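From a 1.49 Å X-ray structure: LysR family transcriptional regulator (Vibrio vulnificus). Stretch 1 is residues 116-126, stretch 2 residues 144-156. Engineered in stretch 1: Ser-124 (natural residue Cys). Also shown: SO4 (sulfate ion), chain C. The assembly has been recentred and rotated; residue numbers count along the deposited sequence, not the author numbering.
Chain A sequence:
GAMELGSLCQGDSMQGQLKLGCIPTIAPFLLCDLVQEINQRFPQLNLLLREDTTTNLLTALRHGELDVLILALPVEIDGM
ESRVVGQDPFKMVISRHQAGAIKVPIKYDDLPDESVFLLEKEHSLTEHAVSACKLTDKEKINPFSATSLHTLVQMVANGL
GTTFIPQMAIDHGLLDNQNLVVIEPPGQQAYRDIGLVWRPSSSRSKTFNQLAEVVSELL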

# COMPACT_ATOMS: atom_id res chain seq x y z
N VAL A 116 -12.36 17.74 3.60
CA VAL A 116 -11.32 17.26 2.68
C VAL A 116 -10.26 16.55 3.50
O VAL A 116 -9.60 17.18 4.33
CB VAL A 116 -10.71 18.42 1.89
CG1 VAL A 116 -9.58 17.88 1.01
CG2 VAL A 116 -11.78 19.08 1.10
N PHE A 117 -10.07 15.25 3.28
CA PHE A 117 -9.06 14.49 4.00
C PHE A 117 -7.81 14.40 3.13
O PHE A 117 -7.89 14.29 1.90
CB PHE A 117 -9.58 13.06 4.31
CG PHE A 117 -10.58 13.01 5.43
CD1 PHE A 117 -10.15 12.62 6.72
CD2 PHE A 117 -11.91 13.45 5.25
CE1 PHE A 117 -11.07 12.55 7.79
CE2 PHE A 117 -12.84 13.41 6.31
CZ PHE A 117 -12.41 12.97 7.58
N LEU A 118 -6.64 14.54 3.77
CA LEU A 118 -5.36 14.53 3.05
C LEU A 118 -4.36 13.67 3.80
O LEU A 118 -4.45 13.53 5.03
CB LEU A 118 -4.72 15.92 2.99
CG LEU A 118 -5.61 16.92 2.23
CD1 LEU A 118 -5.09 18.35 2.43
CD2 LEU A 118 -5.70 16.59 0.73
N LEU A 119 -3.42 13.09 3.05
CA LEU A 119 -2.28 12.45 3.69
C LEU A 119 -1.43 13.47 4.46
O LEU A 119 -1.37 14.67 4.12
CB LEU A 119 -1.36 11.79 2.65
CG LEU A 119 -2.03 10.66 1.88
CD1 LEU A 119 -1.18 10.29 0.65
CD2 LEU A 119 -2.23 9.38 2.77
N GLU A 120 -0.75 12.99 5.49
CA GLU A 120 0.27 13.77 6.19
C GLU A 120 1.39 14.23 5.21
O GLU A 120 1.59 13.64 4.15
CB GLU A 120 0.96 12.89 7.23
CG GLU A 120 0.10 12.36 8.34
CD GLU A 120 0.93 11.56 9.37
OE1 GLU A 120 2.05 11.11 8.98
OE2 GLU A 120 0.47 11.38 10.53
N LYS A 121 2.27 15.15 5.67
CA LYS A 121 3.21 15.92 4.82
C LYS A 121 4.40 15.12 4.28
O LYS A 121 4.93 15.46 3.21
CB LYS A 121 3.72 17.15 5.58
CG LYS A 121 2.62 18.10 6.12
CD LYS A 121 1.32 18.04 5.27
CE LYS A 121 0.34 19.17 5.66
NZ LYS A 121 -0.83 19.44 4.73
N GLU A 122 4.80 14.03 4.91
CA GLU A 122 5.84 13.19 4.30
C GLU A 122 5.44 12.70 2.91
O GLU A 122 6.32 12.31 2.12
CB GLU A 122 6.23 12.00 5.20
CG GLU A 122 7.17 12.42 6.36
CD GLU A 122 8.55 12.85 5.86
OE1 GLU A 122 9.10 12.14 4.99
OE2 GLU A 122 9.06 13.90 6.31
N HIS A 123 4.14 12.79 2.58
CA HIS A 123 3.57 12.36 1.31
C HIS A 123 3.50 13.51 0.31
O HIS A 123 2.86 14.57 0.52
CB HIS A 123 2.20 11.74 1.55
CG HIS A 123 2.24 10.60 2.53
ND1 HIS A 123 2.53 9.31 2.16
CD2 HIS A 123 2.08 10.59 3.87
CE1 HIS A 123 2.54 8.55 3.25
NE2 HIS A 123 2.26 9.31 4.29
N SER A 124 4.16 13.30 -0.81
CA SER A 124 4.11 14.29 -1.87
C SER A 124 2.72 14.47 -2.47
O SER A 124 2.45 15.56 -3.04
CB SER A 124 5.15 13.94 -2.97
OG SER A 124 4.74 12.73 -3.59
N LEU A 125 1.83 13.47 -2.37
CA LEU A 125 0.49 13.58 -2.94
C LEU A 125 -0.23 14.82 -2.42
O LEU A 125 -0.89 15.53 -3.20
CB LEU A 125 -0.32 12.31 -2.67
CG LEU A 125 -1.68 12.31 -3.40
CD1 LEU A 125 -1.42 12.07 -4.91
CD2 LEU A 125 -2.54 11.21 -2.86
N THR A 126 -0.06 15.11 -1.12
CA THR A 126 -0.77 16.26 -0.55
C THR A 126 -0.28 17.59 -1.13
O THR A 126 -1.10 18.40 -1.57
CB THR A 126 -0.63 16.20 0.95
OG1 THR A 126 -1.39 15.07 1.40
CG2 THR A 126 -1.22 17.45 1.61
N PHE A 144 -7.70 15.44 10.91
CA PHE A 144 -7.16 14.09 11.05
C PHE A 144 -6.48 13.72 9.73
O PHE A 144 -7.15 13.56 8.70
CB PHE A 144 -8.26 13.11 11.41
CG PHE A 144 -7.77 11.71 11.59
CD1 PHE A 144 -7.76 10.79 10.53
CD2 PHE A 144 -7.26 11.33 12.83
CE1 PHE A 144 -7.30 9.51 10.75
CE2 PHE A 144 -6.79 10.06 13.03
CZ PHE A 144 -6.80 9.17 12.00
N SER A 145 -5.16 13.60 9.77
CA SER A 145 -4.41 13.27 8.57
C SER A 145 -4.34 11.78 8.34
O SER A 145 -4.15 10.99 9.28
CB SER A 145 -2.99 13.80 8.69
OG SER A 145 -3.01 15.21 8.86
N ALA A 146 -4.46 11.39 7.08
CA ALA A 146 -4.33 10.00 6.68
C ALA A 146 -2.87 9.62 6.54
O ALA A 146 -1.99 10.45 6.35
CB ALA A 146 -5.04 9.73 5.33
N THR A 147 -2.61 8.32 6.67
CA THR A 147 -1.25 7.81 6.61
C THR A 147 -1.02 6.82 5.47
O THR A 147 0.11 6.36 5.30
CB THR A 147 -0.89 7.22 7.97
OG1 THR A 147 -2.04 6.50 8.43
CG2 THR A 147 -0.68 8.36 8.94
N SER A 148 -2.02 6.50 4.66
CA SER A 148 -1.80 5.72 3.44
C SER A 148 -2.93 6.04 2.47
O SER A 148 -4.05 6.42 2.88
CB SER A 148 -1.76 4.20 3.74
OG SER A 148 -3.06 3.69 4.02
N LEU A 149 -2.65 5.89 1.17
CA LEU A 149 -3.70 6.18 0.22
C LEU A 149 -4.88 5.20 0.38
O LEU A 149 -6.03 5.62 0.20
CB LEU A 149 -3.09 6.09 -1.18
CG LEU A 149 -4.01 6.49 -2.36
CD1 LEU A 149 -4.54 7.88 -2.22
CD2 LEU A 149 -3.28 6.34 -3.72
N HIS A 150 -4.62 3.92 0.69
CA HIS A 150 -5.75 2.98 0.83
C HIS A 150 -6.65 3.39 1.98
O HIS A 150 -7.89 3.32 1.86
CB HIS A 150 -5.22 1.59 1.12
CG HIS A 150 -4.28 1.11 0.08
ND1 HIS A 150 -2.93 1.40 0.13
CD2 HIS A 150 -4.50 0.44 -1.07
CE1 HIS A 150 -2.35 0.89 -0.95
NE2 HIS A 150 -3.29 0.31 -1.70
N THR A 151 -6.06 3.78 3.10
CA THR A 151 -6.91 4.11 4.26
C THR A 151 -7.59 5.47 4.07
O THR A 151 -8.72 5.67 4.55
CB THR A 151 -6.16 4.01 5.59
OG1 THR A 151 -5.02 4.88 5.57
CG2 THR A 151 -5.76 2.57 5.91
N LEU A 152 -6.95 6.38 3.33
CA LEU A 152 -7.62 7.61 2.95
C LEU A 152 -8.88 7.33 2.15
O LEU A 152 -9.98 7.87 2.44
CB LEU A 152 -6.64 8.45 2.13
CG LEU A 152 -7.13 9.76 1.53
CD1 LEU A 152 -7.66 10.68 2.60
CD2 LEU A 152 -5.93 10.39 0.76
N VAL A 153 -8.76 6.49 1.12
CA VAL A 153 -9.92 6.17 0.29
C VAL A 153 -10.99 5.44 1.09
O VAL A 153 -12.20 5.67 0.90
CB VAL A 153 -9.43 5.34 -0.90
CG1 VAL A 153 -10.65 4.68 -1.60
CG2 VAL A 153 -8.62 6.27 -1.85
N GLN A 154 -10.57 4.58 2.03
CA GLN A 154 -11.56 3.89 2.87
C GLN A 154 -12.34 4.88 3.74
O GLN A 154 -13.54 4.70 3.94
CB GLN A 154 -10.89 2.84 3.75
CG GLN A 154 -10.38 1.63 2.93
CD GLN A 154 -9.19 0.92 3.55
OE1 GLN A 154 -8.66 1.35 4.59
NE2 GLN A 154 -8.72 -0.11 2.87
N MET A 155 -11.69 5.91 4.27
CA MET A 155 -12.45 6.92 5.03
C MET A 155 -13.45 7.65 4.14
O MET A 155 -14.58 7.92 4.57
CB MET A 155 -11.53 7.93 5.72
CG MET A 155 -10.77 7.31 6.88
SD MET A 155 -9.82 8.48 7.84
CE MET A 155 -8.45 8.84 6.75
N VAL A 156 -13.06 7.95 2.90
CA VAL A 156 -14.02 8.56 1.97
C VAL A 156 -15.15 7.57 1.71
O VAL A 156 -16.33 7.96 1.67
CB VAL A 156 -13.29 8.99 0.69
CG1 VAL A 156 -14.31 9.44 -0.39
CG2 VAL A 156 -12.33 10.16 1.00
S SO4 C . 3.52 9.82 -1.37
O1 SO4 C . 4.76 10.70 -1.46
O2 SO4 C . 2.36 10.75 -1.39
O3 SO4 C . 3.56 8.90 -2.50
O4 SO4 C . 3.57 9.08 -0.13
O HOH W 1 -6.92 15.34 6.55
O HOH W 2 2.13 8.72 6.86

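The two stretches meet through a single backbone bridge and a layer of apolar side chains beside it. Ala-146 N donates to Leu-118 O at 3.0 Å, and Glu-120 N donates to Ala-146 O, also at 3.0 Å. These two bonds straddle Leu-119, whose CA lies 4.4 Å from Ala-146 CA. Water 1 bridges the backbones: it accepts from Leu-118 N at 2.9 Å and lies 2.8 Å from Phe-144 O. The Ala-146 methyl packs against the leucine: Leu-119 CD2 sits 3.8 Å from Ala-146 CB.

The CA-to-CB bond of Leu-119 points away from stretch 2, but its end comes nearer. With chi1 m and chi2 t, Leu-119 CD2 reaches 3.4 Å from Ser-148 C, just before the helix. CG of Leu-119 also lies 4.1 Å from Leu-152 CD2.

The CA-to-CB bonds of Leu-152 and Phe-117 each point toward the other stretch. The t, p rotamer of Leu-152 spreads the two methyls, so that CD2 meets Leu-119 while Leu-152 CD1 packs 3.5 Å from Phe-117 CB. Phe-117, chi1 m, is buried there. Phe-117 CD1 is 4.1 Å from Met-155 CE. The Met-155 sulfur lies obliquely to the ring, with Met-155 SD 5.0 Å from the Phe-117 ring centroid. Further along, Leu-125 and Leu-149, both t, p, touch through Leu-125 CD2 and Leu-149 CD1 at 3.9 Å. Apolar leucine, phenylalanine and methionine side chains suit this buried layer, having few or no polar groups to satisfy.

Ser-148 caps the helix: its p rotamer places Ser-148 OG to accept from Thr-151 N at 3.1 Å.

The more exposed margin is polar. Glu-120, m then t, lays Glu-120 CG 3.4 Å from Ser-145 CB. Water 2 donates to Glu-120 OE1 at 3.2 Å and weakly to Thr-147 O at 3.5 Å; it also bonds His-123 NE2 at 2.6 Å. The other ring nitrogen, His-123 ND1, donates to sulfate O4 at 2.5 Å.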